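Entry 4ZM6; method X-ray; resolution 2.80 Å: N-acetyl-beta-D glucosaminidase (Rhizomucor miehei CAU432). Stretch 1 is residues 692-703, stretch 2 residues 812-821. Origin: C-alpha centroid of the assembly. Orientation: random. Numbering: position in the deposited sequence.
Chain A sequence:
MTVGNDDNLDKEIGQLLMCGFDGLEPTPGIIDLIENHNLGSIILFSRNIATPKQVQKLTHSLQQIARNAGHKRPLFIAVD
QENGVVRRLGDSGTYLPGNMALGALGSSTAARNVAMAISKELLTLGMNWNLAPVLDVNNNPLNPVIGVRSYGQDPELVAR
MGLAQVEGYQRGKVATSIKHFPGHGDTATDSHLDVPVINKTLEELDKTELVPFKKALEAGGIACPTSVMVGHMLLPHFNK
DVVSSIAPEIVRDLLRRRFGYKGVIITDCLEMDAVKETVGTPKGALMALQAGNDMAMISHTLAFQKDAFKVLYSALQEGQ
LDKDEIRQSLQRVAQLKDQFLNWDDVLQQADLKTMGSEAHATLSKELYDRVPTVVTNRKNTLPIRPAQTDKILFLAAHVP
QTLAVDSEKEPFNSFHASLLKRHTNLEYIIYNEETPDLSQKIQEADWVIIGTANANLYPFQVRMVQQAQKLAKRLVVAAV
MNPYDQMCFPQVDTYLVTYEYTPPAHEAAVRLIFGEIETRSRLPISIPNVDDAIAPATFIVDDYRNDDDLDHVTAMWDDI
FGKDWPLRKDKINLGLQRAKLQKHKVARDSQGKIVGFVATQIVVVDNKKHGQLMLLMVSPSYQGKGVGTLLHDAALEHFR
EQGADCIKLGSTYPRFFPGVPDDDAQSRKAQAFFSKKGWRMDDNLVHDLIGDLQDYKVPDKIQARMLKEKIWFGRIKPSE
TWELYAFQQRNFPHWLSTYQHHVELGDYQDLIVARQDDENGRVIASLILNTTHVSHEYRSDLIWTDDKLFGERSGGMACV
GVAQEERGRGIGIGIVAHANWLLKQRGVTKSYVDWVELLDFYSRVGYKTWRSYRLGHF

Stretch 1 (692-703) DLQDYKVPDKIQ
Stretch 2, residues 812-821: GIGIVAHANW

The most unusual feature of this contact is a tyrosine that hydrogen-bonds to a helix carbonyl already in use. Tyr696 OH donates to Ala817 O at 3.3 Å. The same oxygen accepts the helical bond from Trp821 N, with Trp821 N to Ala817 O at 3.1 Å. The tyrosine bond is the only hydrogen bond between the two stretches.

Stretch 2 is helical from Gly812 to Trp821, within a helix that extends beyond both ends. Its phi/psi values lie near -63/-42, and i to i+4 bonds run throughout, from Val816 N to Gly812 O (3.2 Å) onward. Stretch 1 is mostly irregular. Leu693 (-114/6), Gln694 (-36/-59) and Asp695 (-130/77) form a turn, closed by a weak bond from Tyr696 N to Leu693 O at 3.2 Å. Tyr696, Lys697 and Val698 are extended, at -99/130, -122/139 and -67/118. Pro699 (-52/146) is the N-cap residue, and a helix starts at Asp700. Gln703 NE2 bonds back to Val698 O at 2.9 Å, tying this first turn to the extended segment.

The stretches run in opposite directions. The CA atoms of Leu693 and Asn820 are 7.3 Å apart. Those of Val698 and Ala817 are 6.0 Å apart, as are those of Ile702 and Gly814. Together the two sides bury 467 Å².

The CA-to-CB bond of Tyr696 points toward the helix; the side chain has chi1 169° (t) and chi2 83°. Asn820 CB lies over one face of its ring, 3.8 Å from the centroid and 28° off the normal, a CH-pi contact. Asn820 has chi1 -85° (m) and chi2 18°. Its OD1 is hydrogen-bonded elsewhere in the structure, while its ND2 lies 3.6 Å from Leu693 CD2. Leu693 is m,t.

Val698 (chi1 175°, t) comes next in stretch 1 and packs on Ala817 and Trp821, which Tyr696 also touches. Its CG1 is 4.2 Å from Ala817 CB, and its CG2 is 4.0 Å from Trp821 CB. Trp821 (chi1 176°, t; chi2 -119°) has a CA-to-CB bond directed sideways, and Tyr696 O sits at the edge of its ring.

Ile702 (m,t; -49° and -166°) closes the contact. Its CD1 meets Ile813 CG2 at 3.8 Å and Ala817 CB at 4.4 Å. Its CG2 comes within 3.6 Å of Gly814 CA, so a branched side chain rests directly on the helix backbone. An ideal CB on Gly814 would be 4.0 Å from Ile702 CG2. Ile813 has chi1 -40° (m) and chi2 102°, between wells.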

ATOM      1  N   ASP A 692      43.720 -26.811  -2.746  1.00 63.45           N
ATOM      2  CA  ASP A 692      45.026 -26.152  -2.761  1.00 66.55           C
ATOM      3  C   ASP A 692      45.648 -26.265  -4.158  1.00 65.82           C
ATOM      4  O   ASP A 692      45.739 -27.357  -4.713  1.00 65.72           O
ATOM      5  CB  ASP A 692      45.954 -26.787  -1.722  1.00 67.97           C
ATOM      6  CG  ASP A 692      47.300 -26.096  -1.635  1.00 71.57           C
ATOM      7  OD1 ASP A 692      47.346 -24.852  -1.732  1.00 77.08           O
ATOM      8  OD2 ASP A 692      48.318 -26.797  -1.464  1.00 75.34           O
ATOM      9  N   LEU A 693      46.058 -25.134  -4.722  1.00 64.91           N
ATOM     10  CA  LEU A 693      46.693 -25.108  -6.037  1.00 65.26           C
ATOM     11  C   LEU A 693      48.159 -24.669  -5.964  1.00 69.21           C
ATOM     12  O   LEU A 693      48.800 -24.511  -6.999  1.00 66.55           O
ATOM     13  CB  LEU A 693      45.924 -24.176  -6.976  1.00 61.76           C
ATOM     14  CG  LEU A 693      44.460 -24.513  -7.261  1.00 59.69           C
ATOM     15  CD1 LEU A 693      43.893 -23.548  -8.286  1.00 58.45           C
ATOM     16  CD2 LEU A 693      44.299 -25.944  -7.747  1.00 60.05           C
ATOM     17  N   GLN A 694      48.680 -24.495  -4.747  1.00 74.74           N
ATOM     18  CA  GLN A 694      50.040 -23.986  -4.519  1.00 81.62           C
ATOM     19  C   GLN A 694      51.009 -24.480  -5.584  1.00 85.71           C
ATOM     20  O   GLN A 694      51.625 -23.680  -6.291  1.00 88.71           O
ATOM     21  CB  GLN A 694      50.542 -24.394  -3.124  1.00 85.80           C
ATOM     22  CG  GLN A 694      50.928 -23.229  -2.224  1.00 89.61           C
ATOM     23  CD  GLN A 694      50.339 -23.372  -0.829  1.00 93.31           C
ATOM     24  OE1 GLN A 694      50.616 -24.345  -0.125  1.00 95.74           O
ATOM     25  NE2 GLN A 694      49.506 -22.412  -0.428  1.00 93.96           N
ATOM     26  N   ASP A 695      51.134 -25.800  -5.692  1.00 88.96           N
ATOM     27  CA  ASP A 695      51.915 -26.430  -6.755  1.00 92.47           C
ATOM     28  C   ASP A 695      51.068 -27.511  -7.422  1.00 89.69           C
ATOM     29  O   ASP A 695      51.239 -28.703  -7.162  1.00 94.46           O
ATOM     30  CB  ASP A 695      53.233 -27.008  -6.200  1.00 94.63           C
ATOM     31  CG  ASP A 695      54.439 -26.104  -6.468  1.00 95.46           C
ATOM     32  OD1 ASP A 695      54.271 -24.876  -6.644  1.00 92.99           O
ATOM     33  OD2 ASP A 695      55.570 -26.634  -6.502  1.00 96.10           O
ATOM     34  N   TYR A 696      50.145 -27.072  -8.276  1.00 83.27           N
ATOM     35  CA  TYR A 696      49.249 -27.977  -8.989  1.00 75.23           C
ATOM     36  C   TYR A 696      49.748 -28.222 -10.405  1.00 75.62           C
ATOM     37  O   TYR A 696      50.030 -27.277 -11.154  1.00 70.58           O
ATOM     38  CB  TYR A 696      47.816 -27.418  -9.042  1.00 70.43           C
ATOM     39  CG  TYR A 696      46.910 -28.186  -9.988  1.00 63.72           C
ATOM     40  CD1 TYR A 696      46.281 -29.363  -9.584  1.00 60.17           C
ATOM     41  CD2 TYR A 696      46.702 -27.747 -11.295  1.00 60.27           C
ATOM     42  CE1 TYR A 696      45.466 -30.074 -10.453  1.00 59.13           C
ATOM     43  CE2 TYR A 696      45.890 -28.451 -12.170  1.00 58.89           C
ATOM     44  CZ  TYR A 696      45.273 -29.611 -11.745  1.00 58.90           C
ATOM     45  OH  TYR A 696      44.465 -30.308 -12.612  1.00 58.82           O
ATOM     46  N   LYS A 697      49.827 -29.500 -10.764  1.00 77.67           N
ATOM     47  CA  LYS A 697      50.159 -29.918 -12.119  1.00 80.37           C
ATOM     48  C   LYS A 697      49.020 -30.783 -12.654  1.00 77.51           C
ATOM     49  O   LYS A 697      48.474 -31.613 -11.923  1.00 75.27           O
ATOM     50  CB  LYS A 697      51.469 -30.711 -12.117  1.00 83.75           C
ATOM     51  CG  LYS A 697      52.287 -30.563 -13.395  1.00 88.06           C
ATOM     52  CD  LYS A 697      53.078 -29.256 -13.434  1.00 88.81           C
ATOM     53  CE  LYS A 697      54.304 -29.285 -12.525  1.00 88.81           C
ATOM     54  NZ  LYS A 697      55.267 -30.363 -12.888  1.00 88.02           N
ATOM     55  N   VAL A 698      48.666 -30.585 -13.923  1.00 74.49           N
ATOM     56  CA  VAL A 698      47.645 -31.406 -14.571  1.00 74.53           C
ATOM     57  C   VAL A 698      48.188 -32.829 -14.702  1.00 77.33           C
ATOM     58  O   VAL A 698      49.207 -33.035 -15.360  1.00 75.84           O
ATOM     59  CB  VAL A 698      47.274 -30.869 -15.972  1.00 74.33           C
ATOM     60  CG1 VAL A 698      46.301 -31.805 -16.679  1.00 73.15           C
ATOM     61  CG2 VAL A 698      46.677 -29.473 -15.865  1.00 75.68           C
ATOM     62  N   PRO A 699      47.523 -33.813 -14.063  1.00 82.26           N
ATOM     63  CA  PRO A 699      47.982 -35.205 -14.148  1.00 83.87           C
ATOM     64  C   PRO A 699      48.194 -35.679 -15.587  1.00 84.32           C
ATOM     65  O   PRO A 699      47.451 -35.278 -16.483  1.00 84.60           O
ATOM     66  CB  PRO A 699      46.846 -35.989 -13.484  1.00 85.56           C
ATOM     67  CG  PRO A 699      46.230 -35.024 -12.533  1.00 85.58           C
ATOM     68  CD  PRO A 699      46.337 -33.680 -13.193  1.00 84.54           C
ATOM     69  N   ASP A 700      49.188 -36.540 -15.789  1.00 84.58           N
ATOM     70  CA  ASP A 700      49.629 -36.922 -17.137  1.00 85.95           C
ATOM     71  C   ASP A 700      48.579 -37.734 -17.895  1.00 83.87           C
ATOM     72  O   ASP A 700      48.463 -37.620 -19.119  1.00 81.49           O
ATOM     73  CB  ASP A 700      50.940 -37.715 -17.079  1.00 87.53           C
ATOM     74  CG  ASP A 700      51.998 -37.033 -16.236  1.00 89.18           C
ATOM     75  OD1 ASP A 700      51.911 -37.124 -14.993  1.00 93.68           O
ATOM     76  OD2 ASP A 700      52.913 -36.410 -16.813  1.00 86.81           O
ATOM     77  N   LYS A 701      47.827 -38.553 -17.162  1.00 80.59           N
ATOM     78  CA  LYS A 701      46.766 -39.377 -17.751  1.00 80.88           C
ATOM     79  C   LYS A 701      45.762 -38.498 -18.497  1.00 78.30           C
ATOM     80  O   LYS A 701      45.314 -38.836 -19.598  1.00 76.94           O
ATOM     81  CB  LYS A 701      46.027 -40.203 -16.683  1.00 82.16           C
ATOM     82  CG  LYS A 701      46.919 -40.933 -15.682  1.00 85.59           C
ATOM     83  CD  LYS A 701      47.032 -40.183 -14.354  1.00 88.18           C
ATOM     84  CE  LYS A 701      48.405 -40.344 -13.717  1.00 89.53           C
ATOM     85  NZ  LYS A 701      48.693 -39.258 -12.739  1.00 89.20           N
ATOM     86  N   ILE A 702      45.441 -37.356 -17.895  1.00 74.50           N
ATOM     87  CA  ILE A 702      44.424 -36.448 -18.419  1.00 70.98           C
ATOM     88  C   ILE A 702      44.982 -35.654 -19.603  1.00 71.00           C
ATOM     89  O   ILE A 702      44.299 -35.481 -20.619  1.00 70.14           O
ATOM     90  CB  ILE A 702      43.899 -35.504 -17.312  1.00 69.38           C
ATOM     91  CG1 ILE A 702      43.520 -36.324 -16.060  1.00 68.63           C
ATOM     92  CG2 ILE A 702      42.711 -34.691 -17.815  1.00 68.38           C
ATOM     93  CD1 ILE A 702      42.688 -35.593 -15.024  1.00 67.57           C
ATOM     94  N   GLN A 703      46.224 -35.190 -19.471  1.00 70.65           N
ATOM     95  CA  GLN A 703      46.936 -34.541 -20.575  1.00 70.36           C
ATOM     96  C   GLN A 703      46.965 -35.439 -21.796  1.00 70.83           C
ATOM     97  O   GLN A 703      46.652 -35.004 -22.902  1.00 69.89           O
ATOM     98  CB  GLN A 703      48.375 -34.226 -20.180  1.00 70.92           C
ATOM     99  CG  GLN A 703      48.508 -33.195 -19.074  1.00 73.85           C
ATOM    100  CD  GLN A 703      49.844 -32.479 -19.096  1.00 74.07           C
ATOM    101  OE1 GLN A 703      50.386 -32.200 -20.163  1.00 76.77           O
ATOM    102  NE2 GLN A 703      50.378 -32.171 -17.918  1.00 71.89           N
ATOM    103  N   GLY A 812      35.033 -33.849 -19.116  1.00 58.78           N
ATOM    104  CA  GLY A 812      34.640 -33.179 -17.883  1.00 59.55           C
ATOM    105  C   GLY A 812      35.784 -33.027 -16.901  1.00 60.59           C
ATOM    106  O   GLY A 812      35.981 -31.959 -16.328  1.00 62.25           O
ATOM    107  N   ILE A 813      36.557 -34.092 -16.725  1.00 62.55           N
ATOM    108  CA  ILE A 813      37.677 -34.072 -15.779  1.00 64.18           C
ATOM    109  C   ILE A 813      38.814 -33.257 -16.391  1.00 62.51           C
ATOM    110  O   ILE A 813      39.571 -32.594 -15.677  1.00 60.08           O
ATOM    111  CB  ILE A 813      38.188 -35.489 -15.404  1.00 65.61           C
ATOM    112  CG1 ILE A 813      37.024 -36.478 -15.229  1.00 69.11           C
ATOM    113  CG2 ILE A 813      39.016 -35.426 -14.123  1.00 64.09           C
ATOM    114  CD1 ILE A 813      36.788 -37.419 -16.399  1.00 70.16           C
ATOM    115  N   GLY A 814      38.922 -33.322 -17.717  1.00 59.92           N
ATOM    116  CA  GLY A 814      39.880 -32.522 -18.461  1.00 60.17           C
ATOM    117  C   GLY A 814      39.665 -31.035 -18.289  1.00 59.79           C
ATOM    118  O   GLY A 814      40.563 -30.318 -17.838  1.00 60.19           O
ATOM    119  N   ILE A 815      38.466 -30.577 -18.638  1.00 58.74           N
ATOM    120  CA  ILE A 815      38.132 -29.155 -18.557  1.00 55.69           C
ATOM    121  C   ILE A 815      38.229 -28.610 -17.132  1.00 54.10           C
ATOM    122  O   ILE A 815      38.606 -27.455 -16.938  1.00 58.40           O
ATOM    123  CB  ILE A 815      36.741 -28.856 -19.147  1.00 53.71           C
ATOM    124  CG1 ILE A 815      36.576 -27.356 -19.378  1.00 52.49           C
ATOM    125  CG2 ILE A 815      35.635 -29.394 -18.251  1.00 54.98           C
ATOM    126  CD1 ILE A 815      35.357 -27.006 -20.199  1.00 53.75           C
ATOM    127  N   VAL A 816      37.906 -29.433 -16.142  1.00 50.30           N
ATOM    128  CA  VAL A 816      38.083 -29.029 -14.748  1.00 51.02           C
ATOM    129  C   VAL A 816      39.570 -28.926 -14.429  1.00 51.53           C
ATOM    130  O   VAL A 816      40.006 -27.974 -13.789  1.00 52.07           O
ATOM    131  CB  VAL A 816      37.377 -30.001 -13.769  1.00 51.11           C
ATOM    132  CG1 VAL A 816      37.847 -29.797 -12.338  1.00 51.18           C
ATOM    133  CG2 VAL A 816      35.873 -29.808 -13.844  1.00 51.97           C
ATOM    134  N   ALA A 817      40.348 -29.906 -14.879  1.00 54.51           N
ATOM    135  CA  ALA A 817      41.789 -29.915 -14.630  1.00 54.58           C
ATOM    136  C   ALA A 817      42.442 -28.714 -15.302  1.00 53.43           C
ATOM    137  O   ALA A 817      43.356 -28.093 -14.750  1.00 53.05           O
ATOM    138  CB  ALA A 817      42.411 -31.216 -15.121  1.00 54.67           C
ATOM    139  N   HIS A 818      41.952 -28.383 -16.489  1.00 52.31           N
ATOM    140  CA  HIS A 818      42.405 -27.199 -17.198  1.00 54.59           C
ATOM    141  C   HIS A 818      42.051 -25.937 -16.418  1.00 56.47           C
ATOM    142  O   HIS A 818      42.880 -25.042 -16.277  1.00 57.68           O
ATOM    143  CB  HIS A 818      41.782 -27.142 -18.586  1.00 54.86           C
ATOM    144  CG  HIS A 818      42.430 -26.142 -19.485  1.00 57.33           C
ATOM    145  ND1 HIS A 818      41.853 -24.927 -19.787  1.00 58.67           N
ATOM    146  CD2 HIS A 818      43.617 -26.170 -20.135  1.00 56.87           C
ATOM    147  CE1 HIS A 818      42.652 -24.254 -20.595  1.00 58.89           C
ATOM    148  NE2 HIS A 818      43.729 -24.985 -20.820  1.00 58.69           N
ATOM    149  N   ALA A 819      40.823 -25.880 -15.906  1.00 57.11           N
ATOM    150  CA  ALA A 819      40.381 -24.766 -15.067  1.00 57.05           C
ATOM    151  C   ALA A 819      41.299 -24.560 -13.862  1.00 58.05           C
ATOM    152  O   ALA A 819      41.587 -23.425 -13.485  1.00 57.95           O
ATOM    153  CB  ALA A 819      38.948 -24.982 -14.605  1.00 57.95           C
ATOM    154  N   ASN A 820      41.757 -25.656 -13.263  1.00 58.40           N
ATOM    155  CA  ASN A 820      42.734 -25.571 -12.179  1.00 58.43           C
ATOM    156  C   ASN A 820      44.064 -24.975 -12.642  1.00 58.20           C
ATOM    157  O   ASN A 820      44.673 -24.179 -11.920  1.00 56.96           O
ATOM    158  CB  ASN A 820      42.965 -26.944 -11.537  1.00 57.89           C
ATOM    159  CG  ASN A 820      41.943 -27.268 -10.467  1.00 57.61           C
ATOM    160  OD1 ASN A 820      40.877 -26.660 -10.402  1.00 57.82           O
ATOM    161  ND2 ASN A 820      42.271 -28.227  -9.612  1.00 56.72           N
ATOM    162  N   TRP A 821      44.508 -25.365 -13.839  1.00 57.96           N
ATOM    163  CA  TRP A 821      45.753 -24.849 -14.413  1.00 58.77           C
ATOM    164  C   TRP A 821      45.647 -23.343 -14.601  1.00 56.86           C
ATOM    165  O   TRP A 821      46.495 -22.588 -14.118  1.00 53.86           O
ATOM    166  CB  TRP A 821      46.057 -25.537 -15.751  1.00 62.61           C
ATOM    167  CG  TRP A 821      47.280 -25.012 -16.469  1.00 66.07           C
ATOM    168  CD1 TRP A 821      47.318 -24.423 -17.705  1.00 65.28           C
ATOM    169  CD2 TRP A 821      48.636 -25.033 -15.994  1.00 69.18           C
ATOM    170  NE1 TRP A 821      48.608 -24.077 -18.026  1.00 65.71           N
ATOM    171  CE2 TRP A 821      49.438 -24.438 -16.995  1.00 68.13           C
ATOM    172  CE3 TRP A 821      49.250 -25.494 -14.817  1.00 72.09           C
ATOM    173  CZ2 TRP A 821      50.827 -24.291 -16.857  1.00 71.17           C
ATOM    174  CZ3 TRP A 821      50.637 -25.351 -14.679  1.00 72.43           C
ATOM    175  CH2 TRP A 821      51.405 -24.752 -15.696  1.00 72.63           C
TER